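Local coordinates for Glyoxalase/bleomycin resistance protein/dioxygenase (Sphaerobacter thermophilus, PDB 4HC5), which belongs to the glyoxalase/bleomycin resistance protein/dioxygenase superfamily and may act as a dioxygenase, its substrate being unknown, at residues A[23-26]-A[27-30]; A[65-68]-A[69-72]; A[90-93]-A[94-97]. All coordinates share one frame; numbering follows the deposited sequence.

Interaction 1: residues A[23-26]-A[27-30]; sequences DQEK and ALDF
Asp-23 O takes the amide of Ala-27 in a 2.9 Å bond from N to O, the first link of the helix 24-34. The same residue serves the helix a second time through its side chain: with chi1 at -176° CG is swung anti to the backbone nitrogen, and OD1 turns back to accept Lys-26 N at 3.0 Å. That bond is nearly straight, 170° at the hydrogen, although it reaches OD1 from above the carboxylate plane. Asp-23 is thus the N-cap, and its negative charge at the start of the helix probably interacts well with the helix dipole. Three further backbone bonds, from Leu-28, Asp-29 and Phe-30 to the carbonyls four residues earlier, complete the two turns.

Side-chain contacts fall three and four residues apart. The methyl of Ala-27 sits against the carbonyl of Asp-23, CB to O 3.3 Å. Leu-28 lays CB and CG over the carbonyl of Gln-24, with CG 3.5 Å from its O, while its CD1 only brushes the carboxylate of Glu-25, 4.1 Å from OE2. Glu-25 OE2 forms a salt bridge with Arg-50 of strand 49-55, and Asp-29 OD1 is bound by Asn-33.

The helix lies against the sheet that includes strands 49-55 and 62-66: Leu-28 packs on Val-52, Val-54 and Leu-65, Ala-27 also meets Leu-65, and buried Gln-24 gives its NE2 to the carbonyls of Arg-50 and Leu-65, bridging the two strands, whereas Phe-30 reaches Asp-122 and Pro-123 beyond this sheet.

Interaction 2: residues A[65-68]-A[69-72]; sequences LGLP and SWYE
This is a local turn contact in which an aromatic side chain folds back over the backbone that precedes it, where strand 62-66 runs out into the loop leading to strand 79-87. The indole of Trp-70 lies with one face over Gly-66 and the start of Leu-67. A CH-pi contact places Gly-66 CA 3.4 Å from the centroid of the six-membered ring and just 7° from its normal, so that the glycine, having no side chain, lets the ring come down flat on the main chain. Leu-67 N lies over the same face, 3.8 Å from Trp-70 CD2. Chi1 of -71° sets CG of the tryptophan beside its own backbone nitrogen, which brings the indole back toward the strand.

A short 3-10 turn through Pro-68, Ser-69 and Trp-70 accompanies this reversal. Its i to i+3 bonds run from Trp-70 N to Leu-67 O, 2.9 Å, and from Tyr-71 N to Pro-68 O, 3.0 Å. Leu-67 O also lies at the edge of the phenol ring, 3.7 Å from Tyr-71 CD2, and Leu-67 CB rests 3.6 Å from Ser-69 OG.

Trp-70 further packs on Met-49 and Phe-51 of the adjoining strand 49-55. Tyr-71 leans on Thr-18 and Ile-20, makes a cation-pi contact with Arg-75, and touches Gly-82 of the second subunit.

Interaction 3: residues A[90-93]-A[94-97]; sequences IDEA and YKTL
Glu-92 and Thr-96, one helical turn apart, meet through a water as well as along the backbone. Among the side-chain contacts, the water donates to Glu-92 OE1 at 2.7 Å and hydrogen-bonds Thr-96 OG1 at 2.8 Å, closing a bridge between carboxylate and hydroxyl; OE1 and OG1 stand 3.0 Å apart. A bend at chi2 of 66° folds the glutamate chain forward along the helix, while the threonine carries OG1 beside its backbone nitrogen.

Backbone bonds form the second group. Thr-96 N donates to Glu-92 O at 2.8 Å and 172°, and Leu-97 N to Ala-93 O at the same length. Tyr-94 and Lys-95 complete the i to i+4 series onto Ile-90 and Asp-91.

The third group is packing of side-chain carbons on carbonyl oxygens one turn back. Leu-97 presses CB to 3.1 Å from Ala-93 O, with CG close behind, and Tyr-94 brings CB to 3.3 Å from Ile-90 O. With CG anti to the backbone nitrogen (chi1 173°), the tyrosine ring leads away from this turn.

Asp-91 is salt-bridged to Arg-116, and Ile-90 N bonds Glu-132, tying the first turn of the helix to strands 116-121 and 126-132. Tyr-94 stacks edge-to-face with Phe-104 and packs on Pro-107 and Pro-108 of strand 103-110, where Leu-97 also meets Phe-104; on another flank, Ala-93, Thr-96 and Leu-97 touch Met-10 of the second subunit.

How the interactions relate
Interactions 1 and 3 are both alpha-helical, each helix packed on a different four-stranded sheet, consistent with the paired beta-alpha-beta-beta-beta modules of the glyoxalase fold. Both helices start with an aspartate, Asp-23 or Asp-89, but interaction 3 adds a water bridge and borders the second subunit. All three contacts are partly buried; interaction 2 is buried at Leu-65 and Gly-66 and exposed at Ser-69. There, i to i+3 bonds of a 3-10 turn and a ring over main chain replace alpha-helical i to i+4 bonds. It shares a sheet with interaction 1 and touches it through a probable hydrogen bond from Gln-24 NE2 to Leu-65 O, 2.9 Å. Interaction 3 lies about 31 Å from interaction 2, centre to centre.

Interaction 1: residues A[23-26]-A[27-30]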
loop_
_atom_site.group_PDB
_atom_site.type_symbol
_atom_site.label_atom_id
_atom_site.label_comp_id
_atom_site.label_asym_id
_atom_site.label_seq_id
_atom_site.Cartn_x
_atom_site.Cartn_y
_atom_site.Cartn_z
ATOM N N ASP A 23 -18.289 2.553 3.847
ATOM C CA ASP A 23 -19.048 3.489 3.052
ATOM C C ASP A 23 -18.065 4.356 2.317
ATOM O O ASP A 23 -17.358 5.181 2.887
ATOM C CB ASP A 23 -20.007 4.285 3.977
ATOM C CG ASP A 23 -20.918 5.218 3.279
ATOM O OD1 ASP A 23 -20.458 5.958 2.404
ATOM O OD2 ASP A 23 -22.127 5.365 3.747
ATOM N N GLN A 24 -18.099 4.204 1.016
ATOM C CA GLN A 24 -17.167 4.951 0.162
ATOM C C GLN A 24 -17.347 6.472 0.231
ATOM O O GLN A 24 -16.333 7.219 0.216
ATOM C CB GLN A 24 -17.086 4.430 -1.261
ATOM C CG GLN A 24 -16.631 3.004 -1.409
ATOM C CD GLN A 24 -16.578 2.575 -2.847
ATOM O OE1 GLN A 24 -17.682 2.489 -3.497
ATOM N NE2 GLN A 24 -15.456 2.346 -3.384
ATOM N N GLU A 25 -18.575 6.979 0.184
ATOM C CA GLU A 25 -18.831 8.413 0.275
ATOM C C GLU A 25 -18.353 9.017 1.567
ATOM O O GLU A 25 -17.771 10.091 1.574
ATOM C CB GLU A 25 -20.339 8.635 0.114
ATOM C CG GLU A 25 -20.787 8.771 -1.304
ATOM C CD GLU A 25 -19.993 9.792 -2.152
ATOM O OE1 GLU A 25 -19.713 10.912 -1.702
ATOM O OE2 GLU A 25 -19.652 9.433 -3.232
ATOM N N LYS A 26 -18.646 8.335 2.675
ATOM C CA LYS A 26 -18.211 8.844 3.981
ATOM C C LYS A 26 -16.698 8.781 4.086
ATOM O O LYS A 26 -16.067 9.689 4.645
ATOM C CB LYS A 26 -18.829 8.065 5.119
ATOM C CG LYS A 26 -20.302 8.400 5.271
ATOM C CD LYS A 26 -20.948 7.555 6.297
ATOM C CE LYS A 26 -22.462 7.773 6.286
ATOM N NZ LYS A 26 -22.826 8.745 7.337
ATOM N N ALA A 27 -16.108 7.725 3.525
ATOM C CA ALA A 27 -14.640 7.610 3.541
ATOM C C ALA A 27 -13.986 8.717 2.737
ATOM O O ALA A 27 -13.032 9.361 3.177
ATOM C CB ALA A 27 -14.187 6.227 3.104
ATOM N N LEU A 28 -14.580 9.042 1.587
ATOM C CA LEU A 28 -14.080 10.173 0.791
ATOM C C LEU A 28 -14.112 11.449 1.626
ATOM O O LEU A 28 -13.142 12.251 1.589
ATOM C CB LEU A 28 -14.873 10.372 -0.484
ATOM C CG LEU A 28 -14.482 9.525 -1.686
ATOM C CD1 LEU A 28 -15.545 9.692 -2.791
ATOM C CD2 LEU A 28 -13.098 10.050 -2.185
ATOM N N ASP A 29 -15.222 11.678 2.323
ATOM C CA ASP A 29 -15.313 12.921 3.106
ATOM C C ASP A 29 -14.145 12.988 4.094
ATOM O O ASP A 29 -13.523 14.010 4.272
ATOM C CB ASP A 29 -16.638 12.985 3.828
ATOM C CG ASP A 29 -16.925 14.317 4.504
ATOM O OD1 ASP A 29 -16.513 15.430 4.056
ATOM O OD2 ASP A 29 -17.655 14.209 5.509
ATOM N N PHE A 30 -13.893 11.891 4.774
ATOM C CA PHE A 30 -12.873 11.823 5.784
ATOM C C PHE A 30 -11.462 12.081 5.162
ATOM O O PHE A 30 -10.679 12.907 5.609
ATOM C CB PHE A 30 -12.877 10.509 6.524
ATOM C CG PHE A 30 -11.793 10.422 7.560
ATOM C CD1 PHE A 30 -11.916 11.041 8.801
ATOM C CD2 PHE A 30 -10.647 9.723 7.316
ATOM C CE1 PHE A 30 -10.940 10.912 9.764
ATOM C CE2 PHE A 30 -9.658 9.645 8.238
ATOM C CZ PHE A 30 -9.803 10.227 9.472
#

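Interaction 2: residues A[65-68]-A[69-72]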
loop_
_atom_site.group_PDB
_atom_site.type_symbol
_atom_site.label_atom_id
_atom_site.label_comp_id
_atom_site.label_asym_id
_atom_site.label_seq_id
_atom_site.Cartn_x
_atom_site.Cartn_y
_atom_site.Cartn_z
ATOM N N LEU A 65 -10.097 3.153 -1.773
ATOM C CA LEU A 65 -11.108 3.020 -0.695
ATOM C C LEU A 65 -12.054 1.915 -1.113
ATOM O O LEU A 65 -13.040 2.141 -1.783
ATOM C CB LEU A 65 -11.831 4.361 -0.556
ATOM C CG LEU A 65 -10.914 5.586 -0.187
ATOM C CD1 LEU A 65 -11.747 6.851 -0.040
ATOM C CD2 LEU A 65 -10.052 5.281 1.062
ATOM N N GLY A 66 -11.671 0.692 -0.742
ATOM C CA GLY A 66 -12.377 -0.522 -1.127
ATOM C C GLY A 66 -13.511 -0.879 -0.141
ATOM O O GLY A 66 -13.569 -0.362 0.965
ATOM N N LEU A 67 -14.388 -1.764 -0.583
ATOM C CA LEU A 67 -15.479 -2.288 0.248
ATOM C C LEU A 67 -15.286 -3.764 0.518
ATOM O O LEU A 67 -14.725 -4.457 -0.373
ATOM C CB LEU A 67 -16.849 -2.096 -0.410
ATOM C CG LEU A 67 -17.363 -0.644 -0.528
ATOM C CD1 LEU A 67 -18.541 -0.580 -1.492
ATOM C CD2 LEU A 67 -17.690 -0.043 0.840
ATOM N N PRO A 68 -15.825 -4.298 1.630
ATOM C CA PRO A 68 -15.764 -5.712 1.804
ATOM C C PRO A 68 -16.298 -6.500 0.621
ATOM O O PRO A 68 -15.813 -7.595 0.263
ATOM C CB PRO A 68 -16.567 -5.934 3.068
ATOM C CG PRO A 68 -16.397 -4.677 3.833
ATOM C CD PRO A 68 -16.342 -3.602 2.801
ATOM N N SER A 69 -17.331 -5.950 -0.002
ATOM C CA SER A 69 -17.936 -6.631 -1.153
ATOM C C SER A 69 -17.075 -6.813 -2.377
ATOM O O SER A 69 -17.437 -7.553 -3.291
ATOM C CB SER A 69 -19.190 -5.953 -1.549
ATOM O OG SER A 69 -19.004 -4.594 -1.928
ATOM N N TRP A 70 -15.988 -6.063 -2.426
ATOM C CA TRP A 70 -14.999 -6.258 -3.500
ATOM C C TRP A 70 -14.318 -7.609 -3.466
ATOM O O TRP A 70 -13.706 -8.013 -4.464
ATOM C CB TRP A 70 -13.858 -5.225 -3.449
ATOM C CG TRP A 70 -14.220 -3.799 -3.833
ATOM C CD1 TRP A 70 -15.440 -3.222 -4.034
ATOM C CD2 TRP A 70 -13.261 -2.746 -4.059
ATOM N NE1 TRP A 70 -15.311 -1.899 -4.310
ATOM C CE2 TRP A 70 -13.985 -1.573 -4.371
ATOM C CE3 TRP A 70 -11.892 -2.690 -3.972
ATOM C CZ2 TRP A 70 -13.363 -0.368 -4.688
ATOM C CZ3 TRP A 70 -11.264 -1.466 -4.308
ATOM C CH2 TRP A 70 -11.989 -0.349 -4.666
ATOM N N TYR A 71 -14.349 -8.274 -2.318
ATOM C CA TYR A 71 -13.493 -9.414 -2.023
ATOM C C TYR A 71 -14.247 -10.689 -1.664
ATOM O O TYR A 71 -15.360 -10.633 -1.225
ATOM C CB TYR A 71 -12.491 -9.051 -0.921
ATOM C CG TYR A 71 -11.565 -7.950 -1.338
ATOM C CD1 TYR A 71 -10.453 -8.222 -2.082
ATOM C CD2 TYR A 71 -11.824 -6.644 -1.024
ATOM C CE1 TYR A 71 -9.609 -7.225 -2.491
ATOM C CE2 TYR A 71 -10.983 -5.639 -1.435
ATOM C CZ TYR A 71 -9.885 -5.943 -2.176
ATOM O OH TYR A 71 -8.996 -4.992 -2.620
ATOM N N GLU A 72 -13.597 -11.817 -1.887
ATOM C CA GLU A 72 -14.167 -13.132 -1.627
ATOM C C GLU A 72 -13.659 -13.746 -0.349
ATOM O O GLU A 72 -14.104 -14.788 0.025
ATOM C CB GLU A 72 -13.832 -14.094 -2.749
ATOM C CG GLU A 72 -14.352 -13.690 -4.088
ATOM C CD GLU A 72 -15.826 -13.440 -4.084
ATOM O OE1 GLU A 72 -16.580 -14.257 -3.566
ATOM O OE2 GLU A 72 -16.230 -12.409 -4.591
#

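Interaction 3: residues A[90-93]-A[94-97]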
loop_
_atom_site.group_PDB
_atom_site.type_symbol
_atom_site.label_atom_id
_atom_site.label_comp_id
_atom_site.label_asym_id
_atom_site.label_seq_id
_atom_site.Cartn_x
_atom_site.Cartn_y
_atom_site.Cartn_z
ATOM N N ILE A 90 4.831 16.923 12.339
ATOM C CA ILE A 90 3.963 16.043 13.096
ATOM C C ILE A 90 3.258 16.746 14.261
ATOM O O ILE A 90 2.193 16.377 14.602
ATOM C CB ILE A 90 4.647 14.721 13.509
ATOM C CG1 ILE A 90 3.578 13.679 13.796
ATOM C CG2 ILE A 90 5.574 14.933 14.685
ATOM C CD1 ILE A 90 4.077 12.280 13.960
ATOM N N ASP A 91 3.859 17.789 14.799
ATOM C CA ASP A 91 3.209 18.544 15.858
ATOM C C ASP A 91 1.984 19.262 15.273
ATOM O O ASP A 91 0.948 19.269 15.839
ATOM C CB ASP A 91 4.160 19.546 16.450
ATOM C CG ASP A 91 5.168 18.919 17.329
ATOM O OD1 ASP A 91 4.945 17.840 17.836
ATOM O OD2 ASP A 91 6.185 19.560 17.503
ATOM N N GLU A 92 2.133 19.851 14.111
ATOM C CA GLU A 92 1.012 20.520 13.455
ATOM C C GLU A 92 -0.054 19.531 13.033
ATOM O O GLU A 92 -1.248 19.788 13.178
ATOM C CB GLU A 92 1.490 21.329 12.263
ATOM C CG GLU A 92 0.390 22.167 11.668
ATOM C CD GLU A 92 -0.084 23.278 12.641
ATOM O OE1 GLU A 92 -1.246 23.674 12.519
ATOM O OE2 GLU A 92 0.681 23.752 13.544
ATOM N N ALA A 93 0.380 18.393 12.475
ATOM C CA ALA A 93 -0.585 17.361 12.035
ATOM C C ALA A 93 -1.410 16.879 13.244
ATOM O O ALA A 93 -2.645 16.762 13.197
ATOM C CB ALA A 93 0.071 16.185 11.310
ATOM N N TYR A 94 -0.709 16.578 14.304
ATOM C CA TYR A 94 -1.391 16.123 15.509
ATOM C C TYR A 94 -2.396 17.171 16.040
ATOM O O TYR A 94 -3.539 16.838 16.373
ATOM C CB TYR A 94 -0.400 15.746 16.604
ATOM C CG TYR A 94 -0.984 15.412 17.943
ATOM C CD1 TYR A 94 -1.573 14.201 18.200
ATOM C CD2 TYR A 94 -0.986 16.331 18.952
ATOM C CE1 TYR A 94 -2.149 13.906 19.424
ATOM C CE2 TYR A 94 -1.579 16.063 20.184
ATOM C CZ TYR A 94 -2.160 14.854 20.421
ATOM O OH TYR A 94 -2.714 14.570 21.682
ATOM N N LYS A 95 -1.976 18.429 16.132
ATOM C CA LYS A 95 -2.796 19.502 16.650
ATOM C C LYS A 95 -4.035 19.652 15.749
ATOM O O LYS A 95 -5.184 19.652 16.243
ATOM C CB LYS A 95 -2.016 20.792 16.710
ATOM C CG LYS A 95 -2.812 21.914 17.374
ATOM C CD LYS A 95 -1.843 23.033 17.644
ATOM C CE LYS A 95 -2.164 24.296 16.910
ATOM N NZ LYS A 95 -3.089 25.066 17.756
ATOM N N THR A 96 -3.803 19.863 14.437
ATOM C CA THR A 96 -4.931 20.195 13.569
ATOM C C THR A 96 -5.840 18.982 13.359
ATOM O O THR A 96 -7.041 19.072 13.405
ATOM C CB THR A 96 -4.425 20.717 12.261
ATOM O OG1 THR A 96 -3.641 21.906 12.568
ATOM C CG2 THR A 96 -5.529 20.967 11.237
ATOM N N LEU A 97 -5.249 17.807 13.169
ATOM C CA LEU A 97 -6.104 16.612 13.025
ATOM C C LEU A 97 -6.929 16.301 14.282
ATOM O O LEU A 97 -8.077 15.903 14.198
ATOM C CB LEU A 97 -5.327 15.365 12.575
ATOM C CG LEU A 97 -4.726 15.455 11.136
ATOM C CD1 LEU A 97 -3.931 14.168 10.830
ATOM C CD2 LEU A 97 -5.784 15.741 10.055
HETATM O O HOH W 1 -2.528 23.076 10.277
#